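Local coordinates for protein methionine gamma-lyase (Trichomonas vaginalis, PDB 1PFF) that belongs to the Cys/Met metabolism family of pyridoxal-phosphate-dependent enzymes, with the two-domain architecture of the aminotransferase superfamily, at residues V272-G275 with I281-P284; K201-N206 with F244-A249. One frame throughout, in Å; residues are numbered along the deposited sequence.

Contact 1: V272-G275 with I281-P284; sequences VSLG and IQHP. With EDO (1,2-ethanediol), chain S.
L274 lays its isobutyl end across the aliphatic stem and amide carbon of Q282, the two side chains crossing at a slant. CD1 of L274 touches both CG and CD of Q282, each at 3.8 Å, and L274 CD2 lies 3.9 Å from Q282 CG, so both leucine methyls lie against one side of the stem. On the strand side, L274 CD2 also reaches the backbone, 4.0 Å from I281 N. Q282 sets off with CG between its own backbone N and carbonyl carbon (chi1 66°) and then runs extended (chi2 176°), which carries its amide past the leucine toward the loop backbone at V272. In the model V272 O and Q282 OE1 are 3.0 Å apart; the amide may be turned over, in which case its nitrogen could bond to V272 O. The other end of the contact is more open: V272 N donates a hydrogen bond of 3.2 Å to O2 of an ethanediol, probably an additive left from crystal growth, at an N-H...O angle of 155°. V272 CG2 packs against the same molecule, 3.6 Å from its C1. The whole is a loop folded back on the strand that follows it, with a leucine supplying the apolar cover and a glutamine amide approaching the loop carbonyl. L274 O accepts a hydrogen bond from K145, which ties the loop to the chain just beyond strand 138-142 of the larger sheet. Within the smaller sheet, strand 280-282 lies between parallel strand 269-270 and antiparallel strand 306-310; L274 also rests on R308 and S310 of the latter, while I281 packs against helix 255-263.

Contact 2: K201-N206 with F244-A249; sequences KRAAEN and FGSMIA
A203 and S246 meet CB to CB, 3.5 Å apart, where the long helix 183-216 passes the start of strand 247-251: helix-on-sheet packing in the smaller-sheet part of an aminotransferase-type fold. The two short side chains point at each other from helix and loop, and their small size lets the backbones come close, with the CA atoms of A204 and S246 only 4.5 Å apart. S246 CB settles over the helix backbone as well, 3.7 Å from A203 O. Its hydroxyl stands between the backbone N and the carbonyl carbon (chi1 50°), alongside the A203 methyl, and is hydrogen-bonded to the hydroxyl of Y146, so the polar end of this buried serine has its partner outside the two segments. A204 is turned differently. Its CB passes alongside the F244-S246 backbone instead of facing it, and CA makes the closest approach, a CA-H...O contact with G245 O (3.5 Å, 148° at the hydrogen). G245 O also accepts a hydrogen bond from Y225 and lies 3.7 Å from A204 CB. G245 takes a positive phi (82°) as the chain comes round from F244 into the strand, presenting backbone alone to the helix. No direct hydrogen bond joins the two segments; a water does so instead, donating a hydrogen bond to A204 O (3.2 Å) and accepting one from F244 N (2.9 Å).

How the contacts relate
Contacts 1 and 2 both gather on the smaller sheet, with centres about 15 Å apart, and contact 2 is complete in sequence before contact 1 begins. They meet directly where L274 CD1 packs 3.8 Å from M247 CE, and both residues also touch R308 and S310 of strand 306-310. Contact 2 is core throughout: every touching residue is buried, and small side chains and backbone bring a long helix against the sheet, with one bridging water. Contact 1 grades from a buried leucine-glutamine pair to the exposed V272 and S273, where ethanediol is bound; it joins a loop to its neighbouring strand through longer side chains.

Contact 1: V272-G275 with I281-P284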
# COMPACT_ATOMS: atom_id res chain seq x y z
N VAL A 272 -5.94 23.29 9.05
CA VAL A 272 -4.68 24.05 9.01
C VAL A 272 -4.00 23.96 7.64
O VAL A 272 -3.28 24.87 7.23
CB VAL A 272 -3.70 23.67 10.17
CG1 VAL A 272 -4.28 24.07 11.52
CG2 VAL A 272 -3.36 22.18 10.16
N SER A 273 -4.27 22.87 6.92
CA SER A 273 -3.77 22.71 5.56
C SER A 273 -4.93 22.66 4.57
O SER A 273 -5.77 21.77 4.62
CB SER A 273 -2.91 21.44 5.43
OG SER A 273 -2.06 21.30 6.56
N LEU A 274 -4.97 23.65 3.68
CA LEU A 274 -6.07 23.76 2.72
C LEU A 274 -5.78 22.99 1.43
O LEU A 274 -4.65 22.56 1.20
CB LEU A 274 -6.38 25.23 2.43
CG LEU A 274 -6.65 26.15 3.62
CD1 LEU A 274 -6.89 27.59 3.15
CD2 LEU A 274 -7.81 25.66 4.47
N GLY A 275 -6.80 22.82 0.60
CA GLY A 275 -6.68 22.03 -0.61
C GLY A 275 -7.36 20.68 -0.46
O GLY A 275 -7.63 20.21 0.65
N ILE A 281 -11.68 25.66 5.43
CA ILE A 281 -11.64 27.07 5.82
C ILE A 281 -10.71 27.25 7.02
O ILE A 281 -10.55 26.33 7.84
CB ILE A 281 -13.08 27.60 6.09
CG1 ILE A 281 -13.13 29.14 6.11
CG2 ILE A 281 -13.67 27.01 7.38
CD1 ILE A 281 -14.54 29.70 5.86
N GLN A 282 -10.10 28.42 7.12
CA GLN A 282 -9.21 28.73 8.22
C GLN A 282 -9.09 30.23 8.42
O GLN A 282 -9.37 31.02 7.51
CB GLN A 282 -7.81 28.14 7.99
CG GLN A 282 -7.08 28.75 6.81
CD GLN A 282 -5.66 28.22 6.65
OE1 GLN A 282 -5.37 27.07 7.01
NE2 GLN A 282 -4.79 29.04 6.09
N HIS A 283 -8.65 30.60 9.61
CA HIS A 283 -8.31 31.98 9.95
C HIS A 283 -6.83 31.91 10.30
O HIS A 283 -6.48 31.47 11.40
CB HIS A 283 -9.14 32.45 11.13
CG HIS A 283 -8.74 33.79 11.67
ND1 HIS A 283 -9.14 34.97 11.09
CD2 HIS A 283 -7.98 34.13 12.73
CE1 HIS A 283 -8.64 35.99 11.77
NE2 HIS A 283 -7.93 35.50 12.77
N PRO A 284 -5.98 32.27 9.35
CA PRO A 284 -4.53 32.08 9.50
C PRO A 284 -3.92 32.71 10.75
O PRO A 284 -3.12 32.05 11.41
CB PRO A 284 -3.95 32.73 8.23
CG PRO A 284 -5.07 32.67 7.24
CD PRO A 284 -6.33 32.84 8.03
C1 EDO S . -5.78 20.03 8.51
O1 EDO S . -5.29 18.97 7.71
C2 EDO S . -6.21 19.50 9.87
O2 EDO S . -6.64 20.57 10.68

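Contact 2: K201-N206 with F244-A249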
# COMPACT_ATOMS: atom_id res chain seq x y z
N LYS A 201 -11.80 21.80 -12.17
CA LYS A 201 -12.81 22.60 -12.85
C LYS A 201 -14.09 22.77 -12.05
O LYS A 201 -14.63 23.88 -11.96
CB LYS A 201 -13.08 22.03 -14.25
CG LYS A 201 -11.84 22.11 -15.16
CD LYS A 201 -12.15 21.72 -16.61
CE LYS A 201 -11.01 22.18 -17.52
NZ LYS A 201 -10.95 21.38 -18.76
N ARG A 202 -14.58 21.70 -11.44
CA ARG A 202 -15.76 21.83 -10.56
C ARG A 202 -15.49 22.73 -9.36
O ARG A 202 -16.34 23.56 -9.01
CB ARG A 202 -16.31 20.48 -10.10
CG ARG A 202 -17.64 20.59 -9.31
CD ARG A 202 -18.89 20.79 -10.19
NE ARG A 202 -19.58 19.51 -10.43
CZ ARG A 202 -20.15 19.15 -11.58
NH1 ARG A 202 -20.14 19.96 -12.63
NH2 ARG A 202 -20.74 17.96 -11.68
N ALA A 203 -14.33 22.58 -8.73
CA ALA A 203 -13.99 23.48 -7.61
C ALA A 203 -13.92 24.94 -8.04
O ALA A 203 -14.43 25.82 -7.34
CB ALA A 203 -12.68 23.06 -6.95
N ALA A 204 -13.29 25.20 -9.19
CA ALA A 204 -13.17 26.58 -9.70
C ALA A 204 -14.53 27.15 -10.07
O ALA A 204 -14.80 28.32 -9.81
CB ALA A 204 -12.21 26.66 -10.90
N GLU A 205 -15.37 26.32 -10.70
CA GLU A 205 -16.74 26.69 -11.03
C GLU A 205 -17.51 27.08 -9.79
O GLU A 205 -18.18 28.11 -9.78
CB GLU A 205 -17.47 25.54 -11.71
CG GLU A 205 -17.61 25.72 -13.20
CD GLU A 205 -17.80 24.42 -13.95
OE1 GLU A 205 -18.27 23.43 -13.35
OE2 GLU A 205 -17.45 24.38 -15.14
N ASN A 206 -17.44 26.23 -8.77
CA ASN A 206 -18.05 26.50 -7.48
C ASN A 206 -17.48 27.79 -6.91
O ASN A 206 -18.22 28.61 -6.40
CB ASN A 206 -17.79 25.36 -6.49
CG ASN A 206 -18.64 24.11 -6.77
OD1 ASN A 206 -19.50 24.11 -7.65
ND2 ASN A 206 -18.39 23.05 -6.00
N PHE A 244 -10.51 30.54 -12.58
CA PHE A 244 -9.83 31.40 -11.62
C PHE A 244 -9.37 30.75 -10.31
O PHE A 244 -9.03 31.46 -9.36
CB PHE A 244 -10.67 32.65 -11.38
CG PHE A 244 -10.89 33.47 -12.63
CD1 PHE A 244 -12.07 33.33 -13.36
CD2 PHE A 244 -9.91 34.36 -13.07
CE1 PHE A 244 -12.29 34.08 -14.50
CE2 PHE A 244 -10.11 35.12 -14.23
CZ PHE A 244 -11.30 34.98 -14.95
N GLY A 245 -9.33 29.41 -10.30
CA GLY A 245 -8.91 28.64 -9.14
C GLY A 245 -10.00 28.43 -8.10
O GLY A 245 -11.11 28.95 -8.25
N SER A 246 -9.70 27.69 -7.03
CA SER A 246 -10.71 27.43 -6.00
C SER A 246 -10.34 28.00 -4.63
O SER A 246 -11.02 27.76 -3.63
CB SER A 246 -11.04 25.93 -5.92
OG SER A 246 -9.87 25.16 -5.82
N MET A 247 -9.27 28.79 -4.59
CA MET A 247 -8.92 29.50 -3.38
C MET A 247 -9.61 30.85 -3.35
O MET A 247 -9.60 31.59 -4.34
CB MET A 247 -7.41 29.72 -3.30
CG MET A 247 -6.62 28.45 -3.04
SD MET A 247 -6.92 27.71 -1.41
CE MET A 247 -7.19 29.15 -0.33
N ILE A 248 -10.21 31.17 -2.21
CA ILE A 248 -10.77 32.48 -1.97
C ILE A 248 -10.22 32.95 -0.64
O ILE A 248 -9.99 32.15 0.27
CB ILE A 248 -12.32 32.43 -1.88
CG1 ILE A 248 -12.93 31.96 -3.20
CG2 ILE A 248 -12.89 33.82 -1.50
CD1 ILE A 248 -14.40 31.58 -3.07
N ALA A 249 -10.01 34.25 -0.52
CA ALA A 249 -9.84 34.83 0.80
C ALA A 249 -10.81 35.99 0.93
O ALA A 249 -11.29 36.54 -0.06
CB ALA A 249 -8.40 35.26 1.04
O HOH W 1 -13.34 30.22 -12.00